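Local coordinates for type IV secretion protein Dot (Legionella pneumophila, PDB 6KS5), which acts as a deubiquitinase that regulates the association of polyubiquitin chains with the phagosome occupied by the bacterium, at residues A[138-141]-A[142-145]; A[181-184]-A[185-188]; A[210-213]-A[214-217]; A[323-326]-A[327-330]. All coordinates share one frame; numbering follows the deposited sequence.

The four contacts are local and follow one another along the chain; none nests in another or crosses it. Contact 1 turns the chain from helix 130-140 toward helix 146-150. Contact 2 folds the loop between helices 162-173 and 193-214. Both touch helix 162-173, and their nearest atoms are about 7 Å apart without touching. Helix 193-214 then carries the chain from contact 2 to contact 3, which closes its C-terminal end; the centres of contacts 2 and 3 are about 25 Å apart. After the strands and helix 280-296, contact 4 opens helix 326-334 and comes within about 8 Å of contact 3, nearest atom to nearest atom.

Contact 1 (A[138-141]-A[142-145]); sequences KEYR and SFMS
Tyr140 and Met144 lie side by side and point the same way where helix 130-140 gives out and the chain turns toward helix 146-150, a helix-loop-helix junction at the protein surface. The touching is done by the methionine methyl: CE of Met144 sits 3.5 Å from CB of Tyr140 and 3.8 Å from its CG, reaching the root of the tyrosine and not its hydroxyl end. A bend at the last torsion of Met144 (chi3 -70°) folds the methyl back to that spot. Phe143 comes in differently. Its CG stands between its own backbone N and carbonyl carbon (chi1 66°), and this returns the ring to Glu139 and Tyr140, with CE1 lying 3.4 Å from the carbonyl O of Tyr140 and the oxygen of Glu139 near the plane of the ring at its edge. On one face of the same ring rests Met144 CG, 3.8 Å above the plane and displaced toward the rim. The backbone turn beneath is held by a weak hydrogen bond from Phe143 N to Tyr140 O, long at 3.4 Å but nearly straight. Arg141 heads the other way: its extended chain carries NE to a salt bridge with Glu166 on helix 162-173, and Ser142 OG is hydrogen-bonded to Glu173 of that helix. Ser145 N-caps helix 146-150, whose Leu149 meets both Tyr140 and Met144. At the base of the arginine, CG of Arg141 approaches the carbonyl O of Met144 to 3.3 Å.

Contact 2 (A[181-184]-A[185-188]); sequences SPFE and KYFV
Phe183 and Tyr186 meet just after a type I beta turn, Ser181 to Glu184, from which the chain keeps winding through Val188. Backbone hydrogen bonds hold the coil. The carbonyl O of Glu184 is gripped twice, by Val188 N at 3.2 Å and by Phe187 N at 3.1 Å. One residue earlier in the coil, Tyr186 N gives a more bent bond to Phe183 O, at 3.2 Å.

Apolar packing joins the aromatic residues. CB of Phe183 lies 4.0 Å from CD2 of Tyr186, while CE2 of the tyrosine comes up to the edge of the phenylalanine ring. Lys185 covers one face of the tyrosine, its CG 3.9 Å above the ring centre. Around these rings, Phe183 touches helix 162-173, and Tyr186 packs on helix 193-214, where its OH is hydrogen-bonded to Glu204.

Contacts of the carboxylate form the third group. The Glu184 chain, bent at chi2 (48°), curls its end over toward Phe187 and Val188, with the carboxylate and the Phe187 ring turned to within 11° of parallel. OE1 of Glu184 has a long, weak ion pair with Arg171 of helix 162-173. The other oxygen, OE2 of Glu184, lies 3.5 Å from Phe187 CB and 3.4 Å from Val188 CG1.

Contact 3 (A[210-213]-A[214-217]); sequences CQHL and AKPQ
Lys215 doubles back on His212 just beyond the C-terminal end of helix 193-214, and its aliphatic chain, not its amine, does the touching. CG of Lys215 lies 3.1 Å from the carbonyl O of His212, and CD of the lysine is 3.4 Å from His212 ND1, passing the imidazole obliquely. A first torsion of 49° tucks CG of Lys215 over its own backbone, and a bend at chi3 brings CE to 3.4 Å from Gln211 O.

This exposed lysine lies on the surface, and its NZ keeps a greater distance, 4.2 Å from His212 ND1. By contrast, the buried side, made of Leu213 and Ala214 with Cys210 behind them, is enclosed by neighbouring parts of the fold. There the methyl CB of Ala214 rests 3.9 Å from the carbonyl O of Cys210. No hydrogen bond joins the two segments; the contacts between them are van der Waals ones.

Helix 155-160 meets this helix end, with Leu213 on its Ala156 and His212 on its Ala160, while loop residues Ile55, Ile56 and Leu113 pack against Gln211, Ala214 and Cys210, close to the centre of the chain.

Contact 4 (A[323-326]-A[327-330]); sequences DEDP and FIAL
Asp325 and Ile328 pack against each other through their aliphatic parts, CB of Asp325 lying 3.8 Å from CG1 of the isoleucine. The branch that touches is placed by the first torsion of Ile328, whose value of 72° turns CG1 back over the preceding residues. More loosely, the Ala329 methyl CB lies 4.2 Å from the carboxylate oxygen OD2 of Asp323. The same methyl, CB of Ala329, sits against a carbonyl oxygen, 3.3 Å from O of Pro326.

The hydrogen bonds are those of a helix start. Asp325 is the N-cap of helix 326-334: OD1 of Asp325 accepts a weak capping bond from Phe327 N at 3.5 Å, with the position of that nitrogen uncertain. Pro326 follows in the first turn, where a proline, having no N-H to offer, is readily accommodated. Ala329 N donates to Asp325 O at 3.2 Å, although the position of that oxygen is less certain. One residue further on, Leu330 N makes a weak bond to Pro326 O.

Among the charged and aromatic groups, the carboxylate of Asp325 and the ring of Phe327 are close to perpendicular, their planes 79° apart. The ring of Phe327 swings away from the cap, its chi1 of -176° carrying CG to the far side from the backbone N, to pack on helix 61-65 and meet Phe103 edge-to-face. Asp323 is bound elsewhere, in a salt bridge from OD1 to Arg314, whose side chain also touches Ala329. Leu330 adds to the packing on helix 61-65 through Leu65.

Contact 1 (A[138-141]-A[142-145])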
loop_
_atom_site.group_PDB
_atom_site.type_symbol
_atom_site.label_atom_id
_atom_site.label_comp_id
_atom_site.label_asym_id
_atom_site.label_seq_id
_atom_site.Cartn_x
_atom_site.Cartn_y
_atom_site.Cartn_z
ATOM N N LYS A 138 -13.566 -14.569 13.083
ATOM C CA LYS A 138 -14.729 -14.908 13.892
ATOM C C LYS A 138 -14.328 -15.598 15.189
ATOM O O LYS A 138 -14.778 -15.211 16.272
ATOM C CB LYS A 138 -15.688 -15.786 13.093
ATOM C CG LYS A 138 -16.897 -16.227 13.892
ATOM C CD LYS A 138 -17.420 -17.568 13.425
ATOM C CE LYS A 138 -17.242 -17.750 11.931
ATOM N NZ LYS A 138 -18.101 -18.861 11.429
ATOM N N GLU A 139 -13.488 -16.632 15.105
ATOM C CA GLU A 139 -13.123 -17.361 16.318
ATOM C C GLU A 139 -12.132 -16.588 17.182
ATOM O O GLU A 139 -12.173 -16.703 18.417
ATOM C CB GLU A 139 -12.548 -18.735 15.970
ATOM C CG GLU A 139 -13.506 -19.618 15.175
ATOM C CD GLU A 139 -14.437 -20.435 16.057
ATOM O OE1 GLU A 139 -15.442 -20.963 15.520
ATOM O OE2 GLU A 139 -14.163 -20.546 17.276
ATOM N N TYR A 140 -11.242 -15.800 16.565
ATOM C CA TYR A 140 -10.262 -15.053 17.345
ATOM C C TYR A 140 -10.886 -13.876 18.081
ATOM O O TYR A 140 -10.380 -13.485 19.138
ATOM C CB TYR A 140 -9.143 -14.543 16.446
ATOM C CG TYR A 140 -8.075 -15.556 16.075
ATOM C CD1 TYR A 140 -8.031 -16.813 16.668
ATOM C CD2 TYR A 140 -7.104 -15.246 15.121
ATOM C CE1 TYR A 140 -7.051 -17.737 16.322
ATOM C CE2 TYR A 140 -6.127 -16.156 14.768
ATOM C CZ TYR A 140 -6.102 -17.401 15.370
ATOM O OH TYR A 140 -5.124 -18.309 15.018
ATOM N N ARG A 141 -11.975 -13.313 17.564
ATOM C CA ARG A 141 -12.544 -12.133 18.196
ATOM C C ARG A 141 -13.284 -12.444 19.488
ATOM O O ARG A 141 -13.711 -11.508 20.173
ATOM C CB ARG A 141 -13.482 -11.418 17.228
ATOM C CG ARG A 141 -13.444 -9.910 17.357
ATOM C CD ARG A 141 -14.512 -9.265 16.502
ATOM N NE ARG A 141 -14.777 -7.891 16.909
ATOM C CZ ARG A 141 -15.625 -7.557 17.872
ATOM N NH1 ARG A 141 -16.284 -8.499 18.528
ATOM N NH2 ARG A 141 -15.812 -6.281 18.179
ATOM N N SER A 142 -13.447 -13.720 19.845
ATOM C CA SER A 142 -14.110 -14.011 21.107
ATOM C C SER A 142 -13.287 -13.565 22.303
ATOM O O SER A 142 -13.825 -13.505 23.412
ATOM C CB SER A 142 -14.437 -15.501 21.209
ATOM O OG SER A 142 -15.764 -15.732 20.749
ATOM N N PHE A 143 -12.000 -13.276 22.110
ATOM C CA PHE A 143 -11.160 -12.788 23.194
ATOM C C PHE A 143 -10.212 -11.685 22.734
ATOM O O PHE A 143 -9.342 -11.267 23.510
ATOM C CB PHE A 143 -10.371 -13.951 23.802
ATOM C CG PHE A 143 -9.363 -14.547 22.864
ATOM C CD1 PHE A 143 -9.768 -15.398 21.848
ATOM C CD2 PHE A 143 -8.009 -14.268 23.006
ATOM C CE1 PHE A 143 -8.852 -15.945 20.986
ATOM C CE2 PHE A 143 -7.081 -14.816 22.143
ATOM C CZ PHE A 143 -7.505 -15.657 21.132
ATOM N N MET A 144 -10.346 -11.206 21.500
ATOM C CA MET A 144 -9.458 -10.194 20.947
ATOM C C MET A 144 -10.285 -9.026 20.435
ATOM O O MET A 144 -11.230 -9.222 19.663
ATOM C CB MET A 144 -8.596 -10.767 19.813
ATOM C CG MET A 144 -7.307 -11.421 20.286
ATOM S SD MET A 144 -6.023 -11.387 19.019
ATOM C CE MET A 144 -6.664 -12.558 17.832
ATOM N N SER A 145 -9.927 -7.820 20.865
ATOM C CA SER A 145 -10.561 -6.620 20.345
ATOM C C SER A 145 -10.313 -6.497 18.844
ATOM O O SER A 145 -9.355 -7.047 18.296
ATOM C CB SER A 145 -10.032 -5.385 21.072
ATOM O OG SER A 145 -10.018 -4.260 20.213
#

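Contact 2 (A[181-184]-A[185-188])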
loop_
_atom_site.group_PDB
_atom_site.type_symbol
_atom_site.label_atom_id
_atom_site.label_comp_id
_atom_site.label_asym_id
_atom_site.label_seq_id
_atom_site.Cartn_x
_atom_site.Cartn_y
_atom_site.Cartn_z
ATOM N N SER A 181 -28.498 -6.568 8.993
ATOM C CA SER A 181 -29.636 -6.469 8.083
ATOM C C SER A 181 -29.209 -6.533 6.607
ATOM O O SER A 181 -29.625 -7.452 5.900
ATOM C CB SER A 181 -30.438 -5.197 8.364
ATOM N N PRO A 182 -28.375 -5.595 6.131
ATOM C CA PRO A 182 -28.025 -5.624 4.701
ATOM C C PRO A 182 -27.280 -6.877 4.299
ATOM O O PRO A 182 -27.347 -7.276 3.130
ATOM C CB PRO A 182 -27.149 -4.376 4.518
ATOM C CG PRO A 182 -27.321 -3.572 5.766
ATOM C CD PRO A 182 -27.572 -4.579 6.835
ATOM N N PHE A 183 -26.571 -7.514 5.230
ATOM C CA PHE A 183 -25.757 -8.678 4.910
ATOM C C PHE A 183 -26.487 -9.998 5.103
ATOM O O PHE A 183 -25.920 -11.049 4.795
ATOM C CB PHE A 183 -24.482 -8.694 5.756
ATOM C CG PHE A 183 -23.854 -7.347 5.949
ATOM C CD1 PHE A 183 -23.183 -6.724 4.908
ATOM C CD2 PHE A 183 -23.901 -6.718 7.184
ATOM C CE1 PHE A 183 -22.590 -5.492 5.089
ATOM C CE2 PHE A 183 -23.306 -5.486 7.372
ATOM C CZ PHE A 183 -22.651 -4.871 6.322
ATOM N N GLU A 184 -27.720 -9.980 5.602
ATOM C CA GLU A 184 -28.409 -11.240 5.844
ATOM C C GLU A 184 -28.788 -11.949 4.549
ATOM O O GLU A 184 -29.046 -13.156 4.570
ATOM C CB GLU A 184 -29.632 -10.993 6.727
ATOM C CG GLU A 184 -30.255 -12.247 7.326
ATOM C CD GLU A 184 -29.245 -13.193 7.967
ATOM O OE1 GLU A 184 -28.203 -12.729 8.487
ATOM O OE2 GLU A 184 -29.511 -14.417 7.949
ATOM N N LYS A 185 -28.797 -11.234 3.421
ATOM C CA LYS A 185 -29.064 -11.869 2.134
ATOM C C LYS A 185 -28.045 -12.963 1.835
ATOM O O LYS A 185 -28.398 -14.023 1.304
ATOM C CB LYS A 185 -29.064 -10.817 1.023
ATOM C CG LYS A 185 -27.940 -9.783 1.146
ATOM C CD LYS A 185 -28.042 -8.694 0.081
ATOM C CE LYS A 185 -27.611 -9.213 -1.288
ATOM N NZ LYS A 185 -27.260 -8.106 -2.233
ATOM N N TYR A 186 -26.772 -12.725 2.172
ATOM C CA TYR A 186 -25.718 -13.695 1.895
ATOM C C TYR A 186 -25.741 -14.892 2.839
ATOM O O TYR A 186 -24.975 -15.838 2.622
ATOM C CB TYR A 186 -24.336 -13.034 1.973
ATOM C CG TYR A 186 -24.239 -11.644 1.382
ATOM C CD1 TYR A 186 -24.345 -11.440 0.013
ATOM C CD2 TYR A 186 -24.011 -10.537 2.192
ATOM C CE1 TYR A 186 -24.249 -10.171 -0.533
ATOM C CE2 TYR A 186 -23.909 -9.266 1.657
ATOM C CZ TYR A 186 -24.032 -9.089 0.293
ATOM O OH TYR A 186 -23.937 -7.828 -0.249
ATOM N N PHE A 187 -26.585 -14.876 3.872
ATOM C CA PHE A 187 -26.576 -15.899 4.912
ATOM C C PHE A 187 -27.768 -16.844 4.865
ATOM O O PHE A 187 -27.610 -18.034 5.145
ATOM C CB PHE A 187 -26.502 -15.237 6.293
ATOM C CG PHE A 187 -25.112 -14.810 6.684
ATOM C CD1 PHE A 187 -24.170 -15.750 7.078
ATOM C CD2 PHE A 187 -24.745 -13.474 6.654
ATOM C CE1 PHE A 187 -22.888 -15.365 7.436
ATOM C CE2 PHE A 187 -23.467 -13.086 7.013
ATOM C CZ PHE A 187 -22.538 -14.034 7.402
ATOM N N VAL A 188 -28.961 -16.368 4.533
ATOM C CA VAL A 188 -30.083 -17.281 4.345
ATOM C C VAL A 188 -29.933 -17.979 2.997
ATOM O O VAL A 188 -29.377 -17.419 2.042
ATOM C CB VAL A 188 -31.433 -16.545 4.461
ATOM C CG1 VAL A 188 -31.638 -16.018 5.881
ATOM C CG2 VAL A 188 -31.498 -15.416 3.455
#

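Contact 3 (A[210-213]-A[214-217])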
loop_
_atom_site.group_PDB
_atom_site.type_symbol
_atom_site.label_atom_id
_atom_site.label_comp_id
_atom_site.label_asym_id
_atom_site.label_seq_id
_atom_site.Cartn_x
_atom_site.Cartn_y
_atom_site.Cartn_z
ATOM N N CYS A 210 -10.785 -2.865 -2.423
ATOM C CA CYS A 210 -9.948 -2.057 -3.294
ATOM C C CYS A 210 -10.129 -0.573 -2.987
ATOM O O CYS A 210 -9.183 0.208 -3.101
ATOM C CB CYS A 210 -10.263 -2.404 -4.749
ATOM S SG CYS A 210 -10.037 -4.156 -5.058
ATOM N N GLN A 211 -11.312 -0.170 -2.537
ATOM C CA GLN A 211 -11.519 1.236 -2.196
ATOM C C GLN A 211 -10.762 1.633 -0.932
ATOM O O GLN A 211 -10.406 2.806 -0.763
ATOM C CB GLN A 211 -13.014 1.511 -2.045
ATOM C CG GLN A 211 -13.770 1.245 -3.324
ATOM C CD GLN A 211 -15.208 1.720 -3.277
ATOM O OE1 GLN A 211 -15.979 1.350 -2.385
ATOM N NE2 GLN A 211 -15.583 2.534 -4.252
ATOM N N HIS A 212 -10.492 0.678 -0.044
ATOM C CA HIS A 212 -9.800 0.986 1.198
ATOM C C HIS A 212 -8.292 1.014 1.030
ATOM O O HIS A 212 -7.623 1.810 1.697
ATOM C CB HIS A 212 -10.180 -0.026 2.282
ATOM C CG HIS A 212 -9.709 0.350 3.651
ATOM N ND1 HIS A 212 -9.994 1.569 4.224
ATOM C CD2 HIS A 212 -8.979 -0.334 4.563
ATOM C CE1 HIS A 212 -9.461 1.620 5.432
ATOM N NE2 HIS A 212 -8.839 0.478 5.662
ATOM N N LEU A 213 -7.743 0.175 0.147
ATOM C CA LEU A 213 -6.306 0.185 -0.095
ATOM C C LEU A 213 -5.834 1.481 -0.734
ATOM O O LEU A 213 -4.648 1.815 -0.630
ATOM C CB LEU A 213 -5.908 -0.982 -0.996
ATOM C CG LEU A 213 -6.161 -2.395 -0.489
ATOM C CD1 LEU A 213 -6.072 -3.374 -1.642
ATOM C CD2 LEU A 213 -5.159 -2.729 0.597
ATOM N N ALA A 214 -6.718 2.203 -1.412
ATOM C CA ALA A 214 -6.292 3.360 -2.180
ATOM C C ALA A 214 -6.370 4.662 -1.401
ATOM O O ALA A 214 -5.709 5.631 -1.786
ATOM C CB ALA A 214 -7.118 3.481 -3.462
ATOM N N LYS A 215 -7.151 4.715 -0.324
ATOM C CA LYS A 215 -7.214 5.935 0.459
ATOM C C LYS A 215 -5.930 6.109 1.272
ATOM O O LYS A 215 -5.264 5.129 1.622
ATOM C CB LYS A 215 -8.437 5.934 1.374
ATOM C CG LYS A 215 -8.631 4.686 2.200
ATOM C CD LYS A 215 -10.011 4.664 2.864
ATOM C CE LYS A 215 -11.129 4.905 1.855
ATOM N NZ LYS A 215 -12.449 4.414 2.355
ATOM N N PRO A 216 -5.541 7.349 1.557
ATOM C CA PRO A 216 -4.272 7.588 2.252
ATOM C C PRO A 216 -4.310 7.076 3.683
ATOM O O PRO A 216 -5.362 6.779 4.251
ATOM C CB PRO A 216 -4.122 9.110 2.208
ATOM C CG PRO A 216 -5.510 9.620 2.040
ATOM C CD PRO A 216 -6.206 8.609 1.183
ATOM N N GLN A 217 -3.116 6.973 4.264
ATOM C CA GLN A 217 -2.887 6.554 5.644
ATOM C C GLN A 217 -3.283 5.102 5.915
ATOM O O GLN A 217 -3.164 4.641 7.055
ATOM C CB GLN A 217 -3.597 7.486 6.638
#

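Contact 4 (A[323-326]-A[327-330])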
loop_
_atom_site.group_PDB
_atom_site.type_symbol
_atom_site.label_atom_id
_atom_site.label_comp_id
_atom_site.label_asym_id
_atom_site.label_seq_id
_atom_site.Cartn_x
_atom_site.Cartn_y
_atom_site.Cartn_z
ATOM N N ASP A 323 1.050 22.555 9.052
ATOM C CA ASP A 323 -0.210 22.798 8.460
ATOM C C ASP A 323 -1.182 21.760 8.907
ATOM O O ASP A 323 -0.940 20.963 9.815
ATOM C CB ASP A 323 -0.063 22.777 6.963
ATOM C CG ASP A 323 1.184 23.452 6.509
ATOM O OD1 ASP A 323 1.127 24.611 6.066
ATOM O OD2 ASP A 323 2.236 22.821 6.601
ATOM N N GLU A 324 -2.343 21.826 8.308
ATOM C CA GLU A 324 -3.296 20.801 8.554
ATOM C C GLU A 324 -3.209 19.776 7.447
ATOM O O GLU A 324 -3.706 18.714 7.636
ATOM C CB GLU A 324 -4.668 21.374 8.722
ATOM C CG GLU A 324 -4.979 21.724 10.154
ATOM C CD GLU A 324 -6.317 21.188 10.585
ATOM O OE1 GLU A 324 -6.685 20.091 10.140
ATOM O OE2 GLU A 324 -7.004 21.866 11.364
ATOM N N ASP A 325 -2.569 20.063 6.313
ATOM C CA ASP A 325 -2.460 19.079 5.255
ATOM C C ASP A 325 -1.198 18.966 4.371
ATOM O O ASP A 325 -1.131 19.277 3.192
ATOM C CB ASP A 325 -3.713 19.048 4.416
ATOM C CG ASP A 325 -4.154 17.658 4.128
ATOM O OD1 ASP A 325 -3.327 16.855 3.687
ATOM O OD2 ASP A 325 -5.323 17.357 4.366
ATOM N N PRO A 326 -0.202 18.401 4.964
ATOM C CA PRO A 326 1.069 18.124 4.285
ATOM C C PRO A 326 0.929 17.961 2.784
ATOM O O PRO A 326 1.808 18.406 2.038
ATOM C CB PRO A 326 1.540 16.832 4.964
ATOM C CG PRO A 326 0.974 16.921 6.334
ATOM C CD PRO A 326 -0.370 17.577 6.174
ATOM N N PHE A 327 -0.164 17.370 2.306
ATOM C CA PHE A 327 -0.307 17.212 0.866
ATOM C C PHE A 327 -0.548 18.553 0.183
ATOM O O PHE A 327 0.041 18.830 -0.868
ATOM C CB PHE A 327 -1.432 16.234 0.542
ATOM C CG PHE A 327 -1.571 15.958 -0.925
ATOM C CD1 PHE A 327 -0.744 15.039 -1.554
ATOM C CD2 PHE A 327 -2.508 16.637 -1.681
ATOM C CE1 PHE A 327 -0.861 14.793 -2.907
ATOM C CE2 PHE A 327 -2.628 16.399 -3.033
ATOM C CZ PHE A 327 -1.804 15.475 -3.648
ATOM N N ILE A 328 -1.403 19.405 0.761
ATOM C CA ILE A 328 -1.621 20.720 0.170
ATOM C C ILE A 328 -0.380 21.589 0.314
ATOM O O ILE A 328 -0.210 22.560 -0.433
ATOM C CB ILE A 328 -2.859 21.418 0.771
ATOM C CG1 ILE A 328 -2.608 21.882 2.208
ATOM C CG2 ILE A 328 -4.079 20.509 0.693
ATOM C CD1 ILE A 328 -2.001 23.271 2.313
ATOM N N ALA A 329 0.498 21.269 1.264
ATOM C CA ALA A 329 1.818 21.884 1.273
ATOM C C ALA A 329 2.676 21.377 0.123
ATOM O O ALA A 329 3.644 22.040 -0.265
ATOM C CB ALA A 329 2.517 21.610 2.596
ATOM N N LEU A 330 2.372 20.187 -0.404
ATOM C CA LEU A 330 3.124 19.674 -1.546
ATOM C C LEU A 330 2.689 20.357 -2.832
ATOM O O LEU A 330 3.529 20.740 -3.657
ATOM C CB LEU A 330 2.961 18.157 -1.668
ATOM C CG LEU A 330 3.478 17.547 -2.976
ATOM C CD1 LEU A 330 5.001 17.487 -3.001
ATOM C CD2 LEU A 330 2.880 16.173 -3.179
#